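Local structure of fluvirucin B1 DH domain from module 1 (Actinomadura vulgaris, 6OBV) at residues V175-Y189 with H235-A247. The protein probably dehydrates the beta-hydroxyacyl intermediate of the first polyketide synthase extension module during assembly of fluvirucin B1. Numbering follows the deposited sequence.
Sequences VSGHYEALANTGYGY and HATGLIEQAEGVA
Tyr179 OH is gripped twice: it shares a hydrogen bond of 2.7 Å with His235 ND1, and it accepts another from the backbone N of Leu196, at the start of strand 196-202. The hydroxyl meets the imidazole in plane at its edge, and the two rings lie rim to rim with their planes 75° apart. Tyr189 covers a face of the same imidazole, in a stack with centroids 4.2 Å apart and planes inclined by 29°; His235 NE2 sits over a face of the phenol ring, displaced toward its rim, 3.4 Å from Tyr189 CZ. NE2 is also hydrogen-bonded to Asp231, so both ring nitrogens are engaged and the flip of the imidazole is fixed. His178, the residue before Tyr179, sends its ring across with CG anti to the backbone N (chi1 -171°); its NE2 makes a weak, bent bond to His235 O (3.4 Å), and Leu239 CD2 packs against ND1 and CE1. Beyond the far end of helix 178-185, Ala247 N donates to Tyr187 OH over 2.8 Å in a fairly straight bond. The two methyls of Val246 divide: CG1 makes a CH-pi contact with one face of the Tyr187 ring, 4.0 Å from its centroid, while CG2 sits 3.5 Å from the backbone CA of Gly186, which has positive phi. Thus Tyr187, Val246 and Ala247 join strand 187-189 to the loop entering strand 247-257, and an aromatic cluster of Tyr179 and Tyr189 round the buried His235 ties in the segment leading to helix 238-241, near the surface of a dehydratase domain of the double-hotdog fold.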
ATOM      1  N   VAL A 175      26.810 -14.488 -35.070  1.00 37.19           N
ATOM      2  CA  VAL A 175      26.785 -14.142 -33.655  1.00 34.74           C
ATOM      3  C   VAL A 175      27.130 -15.348 -32.778  1.00 36.69           C
ATOM      4  O   VAL A 175      26.805 -15.363 -31.606  1.00 37.02           O
ATOM      5  CB  VAL A 175      25.435 -13.515 -33.241  1.00 36.66           C
ATOM      6  CG1 VAL A 175      25.159 -12.245 -34.030  1.00 38.51           C
ATOM      7  CG2 VAL A 175      24.290 -14.496 -33.414  1.00 35.60           C
ATOM      8  N   SER A 176      27.817 -16.358 -33.316  1.00 47.10           N
ATOM      9  CA  SER A 176      28.055 -17.557 -32.515  1.00 43.09           C
ATOM     10  C   SER A 176      28.997 -17.284 -31.338  1.00 38.93           C
ATOM     11  O   SER A 176      28.794 -17.839 -30.254  1.00 46.12           O
ATOM     12  CB  SER A 176      28.579 -18.692 -33.400  1.00 41.73           C
ATOM     13  OG  SER A 176      29.795 -18.365 -34.038  1.00 41.20           O
ATOM     14  N   GLY A 177      30.013 -16.445 -31.518  1.00 36.35           N
ATOM     15  CA  GLY A 177      30.869 -16.014 -30.429  1.00 38.09           C
ATOM     16  C   GLY A 177      30.435 -14.751 -29.702  1.00 43.13           C
ATOM     17  O   GLY A 177      31.177 -14.257 -28.845  1.00 44.20           O
ATOM     18  N   HIS A 178      29.239 -14.228 -29.994  1.00 39.51           N
ATOM     19  CA  HIS A 178      28.847 -12.913 -29.493  1.00 35.84           C
ATOM     20  C   HIS A 178      28.808 -12.866 -27.967  1.00 35.90           C
ATOM     21  O   HIS A 178      29.380 -11.959 -27.346  1.00 40.94           O
ATOM     22  CB  HIS A 178      27.485 -12.529 -30.074  1.00 35.61           C
ATOM     23  CG  HIS A 178      27.093 -11.117 -29.786  1.00 39.07           C
ATOM     24  ND1 HIS A 178      27.660 -10.044 -30.438  1.00 43.56           N
ATOM     25  CD2 HIS A 178      26.214 -10.599 -28.897  1.00 38.54           C
ATOM     26  CE1 HIS A 178      27.133  -8.925 -29.970  1.00 42.07           C
ATOM     27  NE2 HIS A 178      26.261  -9.233 -29.030  1.00 37.22           N
ATOM     28  N   TYR A 179      28.110 -13.811 -27.331  1.00 31.23           N
ATOM     29  CA  TYR A 179      28.015 -13.742 -25.876  1.00 34.08           C
ATOM     30  C   TYR A 179      29.350 -14.027 -25.201  1.00 36.97           C
ATOM     31  O   TYR A 179      29.614 -13.492 -24.120  1.00 34.92           O
ATOM     32  CB  TYR A 179      26.935 -14.682 -25.361  1.00 34.93           C
ATOM     33  CG  TYR A 179      25.573 -14.070 -25.529  1.00 35.24           C
ATOM     34  CD1 TYR A 179      25.159 -13.005 -24.724  1.00 32.71           C
ATOM     35  CD2 TYR A 179      24.707 -14.524 -26.527  1.00 33.90           C
ATOM     36  CE1 TYR A 179      23.905 -12.423 -24.892  1.00 29.50           C
ATOM     37  CE2 TYR A 179      23.455 -13.951 -26.707  1.00 30.07           C
ATOM     38  CZ  TYR A 179      23.064 -12.909 -25.888  1.00 28.01           C
ATOM     39  OH  TYR A 179      21.832 -12.365 -26.071  1.00 28.91           O
ATOM     40  N   GLU A 180      30.212 -14.832 -25.827  1.00 42.67           N
ATOM     41  CA  GLU A 180      31.564 -14.999 -25.305  1.00 43.12           C
ATOM     42  C   GLU A 180      32.335 -13.681 -25.360  1.00 43.64           C
ATOM     43  O   GLU A 180      33.086 -13.350 -24.431  1.00 43.15           O
ATOM     44  CB  GLU A 180      32.292 -16.097 -26.085  1.00 43.91           C
ATOM     45  CG  GLU A 180      33.283 -16.910 -25.251  1.00 54.83           C
ATOM     46  CD  GLU A 180      34.170 -17.833 -26.100  1.00 62.59           C
ATOM     47  OE1 GLU A 180      35.351 -18.032 -25.740  1.00 65.04           O
ATOM     48  OE2 GLU A 180      33.688 -18.361 -27.130  1.00 62.38           O
ATOM     49  N   ALA A 181      32.157 -12.914 -26.438  1.00 39.02           N
ATOM     50  CA  ALA A 181      32.758 -11.586 -26.524  1.00 39.80           C
ATOM     51  C   ALA A 181      32.213 -10.666 -25.442  1.00 44.91           C
ATOM     52  O   ALA A 181      32.973  -9.960 -24.765  1.00 45.22           O
ATOM     53  CB  ALA A 181      32.501 -10.976 -27.907  1.00 38.70           C
ATOM     54  N   LEU A 182      30.889 -10.644 -25.278  1.00 42.19           N
ATOM     55  CA  LEU A 182      30.298  -9.781 -24.262  1.00 44.58           C
ATOM     56  C   LEU A 182      30.808 -10.154 -22.874  1.00 46.09           C
ATOM     57  O   LEU A 182      31.036  -9.281 -22.029  1.00 43.49           O
ATOM     58  CB  LEU A 182      28.769  -9.856 -24.326  1.00 36.95           C
ATOM     59  CG  LEU A 182      28.131  -9.237 -25.580  1.00 36.52           C
ATOM     60  CD1 LEU A 182      26.622  -9.448 -25.630  1.00 30.49           C
ATOM     61  CD2 LEU A 182      28.453  -7.763 -25.685  1.00 38.79           C
ATOM     62  N   ALA A 183      31.010 -11.449 -22.629  1.00 48.65           N
ATOM     63  CA  ALA A 183      31.572 -11.884 -21.356  1.00 49.36           C
ATOM     64  C   ALA A 183      32.973 -11.313 -21.155  1.00 51.38           C
ATOM     65  O   ALA A 183      33.298 -10.791 -20.083  1.00 49.43           O
ATOM     66  CB  ALA A 183      31.587 -13.413 -21.296  1.00 47.63           C
ATOM     67  N   ASN A 184      33.809 -11.379 -22.193  1.00 51.13           N
ATOM     68  CA  ASN A 184      35.168 -10.862 -22.087  1.00 52.40           C
ATOM     69  C   ASN A 184      35.192  -9.354 -21.920  1.00 48.86           C
ATOM     70  O   ASN A 184      36.114  -8.823 -21.296  1.00 53.93           O
ATOM     71  CB  ASN A 184      35.981 -11.262 -23.316  1.00 54.70           C
ATOM     72  CG  ASN A 184      36.526 -12.641 -23.203  1.00 56.20           C
ATOM     73  OD1 ASN A 184      37.226 -12.959 -22.243  1.00 63.64           O
ATOM     74  ND2 ASN A 184      36.199 -13.488 -24.164  1.00 59.39           N
ATOM     75  N   THR A 185      34.221  -8.652 -22.501  1.00 43.55           N
ATOM     76  CA  THR A 185      34.113  -7.212 -22.296  1.00 47.41           C
ATOM     77  C   THR A 185      33.804  -6.893 -20.838  1.00 48.86           C
ATOM     78  O   THR A 185      34.293  -5.901 -20.292  1.00 53.19           O
ATOM     79  CB  THR A 185      33.031  -6.635 -23.221  1.00 45.62           C
ATOM     80  OG1 THR A 185      33.335  -6.953 -24.586  1.00 45.36           O
ATOM     81  CG2 THR A 185      32.919  -5.121 -23.067  1.00 45.38           C
ATOM     82  N   GLY A 186      33.001  -7.726 -20.189  1.00 45.86           N
ATOM     83  CA  GLY A 186      32.696  -7.519 -18.791  1.00 42.09           C
ATOM     84  C   GLY A 186      31.272  -7.890 -18.433  1.00 44.00           C
ATOM     85  O   GLY A 186      30.962  -8.063 -17.252  1.00 46.31           O
ATOM     86  N   TYR A 187      30.401  -8.025 -19.438  1.00 45.17           N
ATOM     87  CA  TYR A 187      28.986  -8.274 -19.184  1.00 40.76           C
ATOM     88  C   TYR A 187      28.770  -9.646 -18.562  1.00 41.75           C
ATOM     89  O   TYR A 187      29.465 -10.614 -18.881  1.00 46.14           O
ATOM     90  CB  TYR A 187      28.175  -8.167 -20.474  1.00 34.95           C
ATOM     91  CG  TYR A 187      28.065  -6.765 -21.038  1.00 34.43           C
ATOM     92  CD1 TYR A 187      27.082  -5.885 -20.603  1.00 33.91           C
ATOM     93  CD2 TYR A 187      28.947  -6.327 -22.018  1.00 35.31           C
ATOM     94  CE1 TYR A 187      26.988  -4.598 -21.126  1.00 33.06           C
ATOM     95  CE2 TYR A 187      28.866  -5.052 -22.543  1.00 32.96           C
ATOM     96  CZ  TYR A 187      27.889  -4.191 -22.096  1.00 35.00           C
ATOM     97  OH  TYR A 187      27.832  -2.926 -22.638  1.00 43.70           O
ATOM     98  N   GLY A 188      27.797  -9.721 -17.664  1.00 40.51           N
ATOM     99  CA  GLY A 188      27.407 -10.977 -17.056  1.00 37.85           C
ATOM    100  C   GLY A 188      26.008 -11.359 -17.488  1.00 37.30           C
ATOM    101  O   GLY A 188      25.018 -10.973 -16.861  1.00 34.16           O
ATOM    102  N   TYR A 189      25.915 -12.103 -18.582  1.00 39.11           N
ATOM    103  CA  TYR A 189      24.646 -12.554 -19.140  1.00 33.88           C
ATOM    104  C   TYR A 189      24.603 -14.073 -18.998  1.00 36.56           C
ATOM    105  O   TYR A 189      25.197 -14.798 -19.805  1.00 39.81           O
ATOM    106  CB  TYR A 189      24.515 -12.132 -20.599  1.00 31.94           C
ATOM    107  CG  TYR A 189      24.347 -10.646 -20.858  1.00 30.14           C
ATOM    108  CD1 TYR A 189      23.466  -9.882 -20.110  1.00 32.28           C
ATOM    109  CD2 TYR A 189      25.061 -10.016 -21.869  1.00 32.94           C
ATOM    110  CE1 TYR A 189      23.313  -8.531 -20.343  1.00 27.85           C
ATOM    111  CE2 TYR A 189      24.905  -8.668 -22.114  1.00 31.29           C
ATOM    112  CZ  TYR A 189      24.031  -7.929 -21.360  1.00 29.12           C
ATOM    113  OH  TYR A 189      23.866  -6.574 -21.610  1.00 34.52           O
ATOM    114  N   HIS A 235      20.837  -6.408 -27.072  1.00 28.79           N
ATOM    115  CA  HIS A 235      22.175  -6.973 -27.231  1.00 29.61           C
ATOM    116  C   HIS A 235      22.735  -6.790 -28.637  1.00 31.87           C
ATOM    117  O   HIS A 235      23.955  -6.707 -28.800  1.00 37.29           O
ATOM    118  CB  HIS A 235      22.144  -8.450 -26.856  1.00 24.79           C
ATOM    119  CG  HIS A 235      21.814  -8.669 -25.415  1.00 29.05           C
ATOM    120  ND1 HIS A 235      21.741  -9.918 -24.843  1.00 32.23           N
ATOM    121  CD2 HIS A 235      21.541  -7.782 -24.428  1.00 30.78           C
ATOM    122  CE1 HIS A 235      21.437  -9.793 -23.561  1.00 35.65           C
ATOM    123  NE2 HIS A 235      21.306  -8.507 -23.285  1.00 32.36           N
ATOM    124  N   ALA A 236      21.885  -6.730 -29.654  1.00 33.41           N
ATOM    125  CA  ALA A 236      22.392  -6.681 -31.022  1.00 35.46           C
ATOM    126  C   ALA A 236      22.932  -5.309 -31.404  1.00 33.71           C
ATOM    127  O   ALA A 236      23.660  -5.203 -32.398  1.00 31.04           O
ATOM    128  CB  ALA A 236      21.295  -7.080 -32.002  1.00 35.24           C
ATOM    129  N   THR A 237      22.614  -4.267 -30.631  1.00 37.37           N
ATOM    130  CA  THR A 237      23.015  -2.909 -30.989  1.00 40.12           C
ATOM    131  C   THR A 237      24.518  -2.713 -30.915  1.00 39.74           C
ATOM    132  O   THR A 237      25.057  -1.841 -31.608  1.00 40.15           O
ATOM    133  CB  THR A 237      22.333  -1.901 -30.078  1.00 45.79           C
ATOM    134  OG1 THR A 237      22.351  -2.402 -28.741  1.00 55.55           O
ATOM    135  CG2 THR A 237      20.924  -1.718 -30.486  1.00 45.95           C
ATOM    136  N   GLY A 238      25.208  -3.484 -30.070  1.00 35.46           N
ATOM    137  CA  GLY A 238      26.659  -3.350 -29.957  1.00 33.03           C
ATOM    138  C   GLY A 238      27.442  -3.823 -31.168  1.00 36.25           C
ATOM    139  O   GLY A 238      28.645  -3.542 -31.252  1.00 40.71           O
ATOM    140  N   LEU A 239      26.785  -4.513 -32.108  1.00 36.34           N
ATOM    141  CA  LEU A 239      27.486  -5.074 -33.259  1.00 37.55           C
ATOM    142  C   LEU A 239      28.078  -3.996 -34.152  1.00 40.78           C
ATOM    143  O   LEU A 239      29.077  -4.240 -34.842  1.00 43.35           O
ATOM    144  CB  LEU A 239      26.536  -5.957 -34.060  1.00 34.85           C
ATOM    145  CG  LEU A 239      26.182  -7.254 -33.323  1.00 40.43           C
ATOM    146  CD1 LEU A 239      24.903  -7.881 -33.860  1.00 35.31           C
ATOM    147  CD2 LEU A 239      27.338  -8.251 -33.398  1.00 42.84           C
ATOM    148  N   ILE A 240      27.490  -2.802 -34.165  1.00 37.06           N
ATOM    149  CA  ILE A 240      28.042  -1.726 -34.984  1.00 43.28           C
ATOM    150  C   ILE A 240      29.105  -0.949 -34.213  1.00 52.09           C
ATOM    151  O   ILE A 240      30.262  -0.856 -34.646  1.00 52.80           O
ATOM    152  CB  ILE A 240      26.920  -0.798 -35.485  1.00 44.56           C
ATOM    153  CG1 ILE A 240      25.840  -1.642 -36.163  1.00 44.84           C
ATOM    154  CG2 ILE A 240      27.488   0.281 -36.404  1.00 50.88           C
ATOM    155  CD1 ILE A 240      25.033  -0.920 -37.160  1.00 47.33           C
ATOM    156  N   GLU A 241      28.719  -0.386 -33.062  1.00 66.01           N
ATOM    157  CA  GLU A 241      29.642   0.450 -32.297  1.00 73.21           C
ATOM    158  C   GLU A 241      30.862  -0.342 -31.842  1.00 72.05           C
ATOM    159  O   GLU A 241      31.992   0.158 -31.905  1.00 73.21           O
ATOM    160  CB  GLU A 241      28.934   1.071 -31.087  1.00 82.33           C
ATOM    161  CG  GLU A 241      27.747   1.977 -31.413  1.00 90.99           C
ATOM    162  CD  GLU A 241      26.463   1.210 -31.717  1.00 94.19           C
ATOM    163  OE1 GLU A 241      26.310   0.728 -32.860  1.00 95.80           O
ATOM    164  OE2 GLU A 241      25.605   1.096 -30.812  1.00 92.68           O
ATOM    165  N   GLN A 242      30.653  -1.584 -31.403  1.00 66.32           N
ATOM    166  CA  GLN A 242      31.711  -2.409 -30.832  1.00 60.24           C
ATOM    167  C   GLN A 242      32.444  -1.620 -29.749  1.00 61.07           C
ATOM    168  O   GLN A 242      33.654  -1.381 -29.807  1.00 54.88           O
ATOM    169  CB  GLN A 242      32.669  -2.906 -31.919  1.00 58.44           C
ATOM    170  CG  GLN A 242      32.024  -3.778 -32.986  1.00 58.14           C
ATOM    171  CD  GLN A 242      32.889  -3.893 -34.239  1.00 68.29           C
ATOM    172  OE1 GLN A 242      33.782  -4.742 -34.320  1.00 71.21           O
ATOM    173  NE2 GLN A 242      32.630  -3.029 -35.218  1.00 68.49           N
ATOM    174  N   ALA A 243      31.662  -1.181 -28.769  1.00 64.62           N
ATOM    175  CA  ALA A 243      32.183  -0.312 -27.725  1.00 64.35           C
ATOM    176  C   ALA A 243      33.067  -1.098 -26.768  1.00 61.00           C
ATOM    177  O   ALA A 243      32.671  -2.154 -26.259  1.00 64.43           O
ATOM    178  CB  ALA A 243      31.036   0.343 -26.952  1.00 64.28           C
ATOM    179  N   GLU A 244      34.269  -0.582 -26.534  1.00 51.76           N
ATOM    180  CA  GLU A 244      35.037  -1.018 -25.384  1.00 54.57           C
ATOM    181  C   GLU A 244      34.255  -0.705 -24.112  1.00 57.28           C
ATOM    182  O   GLU A 244      33.671   0.377 -23.979  1.00 55.26           O
ATOM    183  CB  GLU A 244      36.394  -0.313 -25.363  1.00 54.64           C
ATOM    184  CG  GLU A 244      37.108  -0.297 -26.711  1.00 59.10           C
ATOM    185  CD  GLU A 244      37.776  -1.618 -27.028  1.00 64.36           C
ATOM    186  OE1 GLU A 244      38.096  -2.356 -26.072  1.00 69.45           O
ATOM    187  OE2 GLU A 244      37.989  -1.914 -28.225  1.00 65.20           O
ATOM    188  N   GLY A 245      34.215  -1.664 -23.192  1.00 54.87           N
ATOM    189  CA  GLY A 245      33.682  -1.420 -21.870  1.00 45.13           C
ATOM    190  C   GLY A 245      32.213  -1.777 -21.740  1.00 44.93           C
ATOM    191  O   GLY A 245      31.481  -1.930 -22.719  1.00 41.82           O
ATOM    192  N   VAL A 246      31.787  -1.908 -20.494  1.00 41.46           N
ATOM    193  CA  VAL A 246      30.412  -2.250 -20.160  1.00 35.25           C
ATOM    194  C   VAL A 246      29.597  -0.967 -20.075  1.00 36.26           C
ATOM    195  O   VAL A 246      30.049   0.038 -19.510  1.00 34.75           O
ATOM    196  CB  VAL A 246      30.360  -3.042 -18.838  1.00 37.35           C
ATOM    197  CG1 VAL A 246      28.918  -3.291 -18.413  1.00 35.09           C
ATOM    198  CG2 VAL A 246      31.154  -4.339 -18.965  1.00 37.25           C
ATOM    199  N   ALA A 247      28.395  -0.988 -20.649  1.00 33.12           N
ATOM    200  CA  ALA A 247      27.466   0.124 -20.512  1.00 36.14           C
ATOM    201  C   ALA A 247      26.097  -0.454 -20.211  1.00 37.66           C
ATOM    202  O   ALA A 247      25.741  -1.503 -20.749  1.00 37.71           O
ATOM    203  CB  ALA A 247      27.402   1.004 -21.774  1.00 32.86           C
TER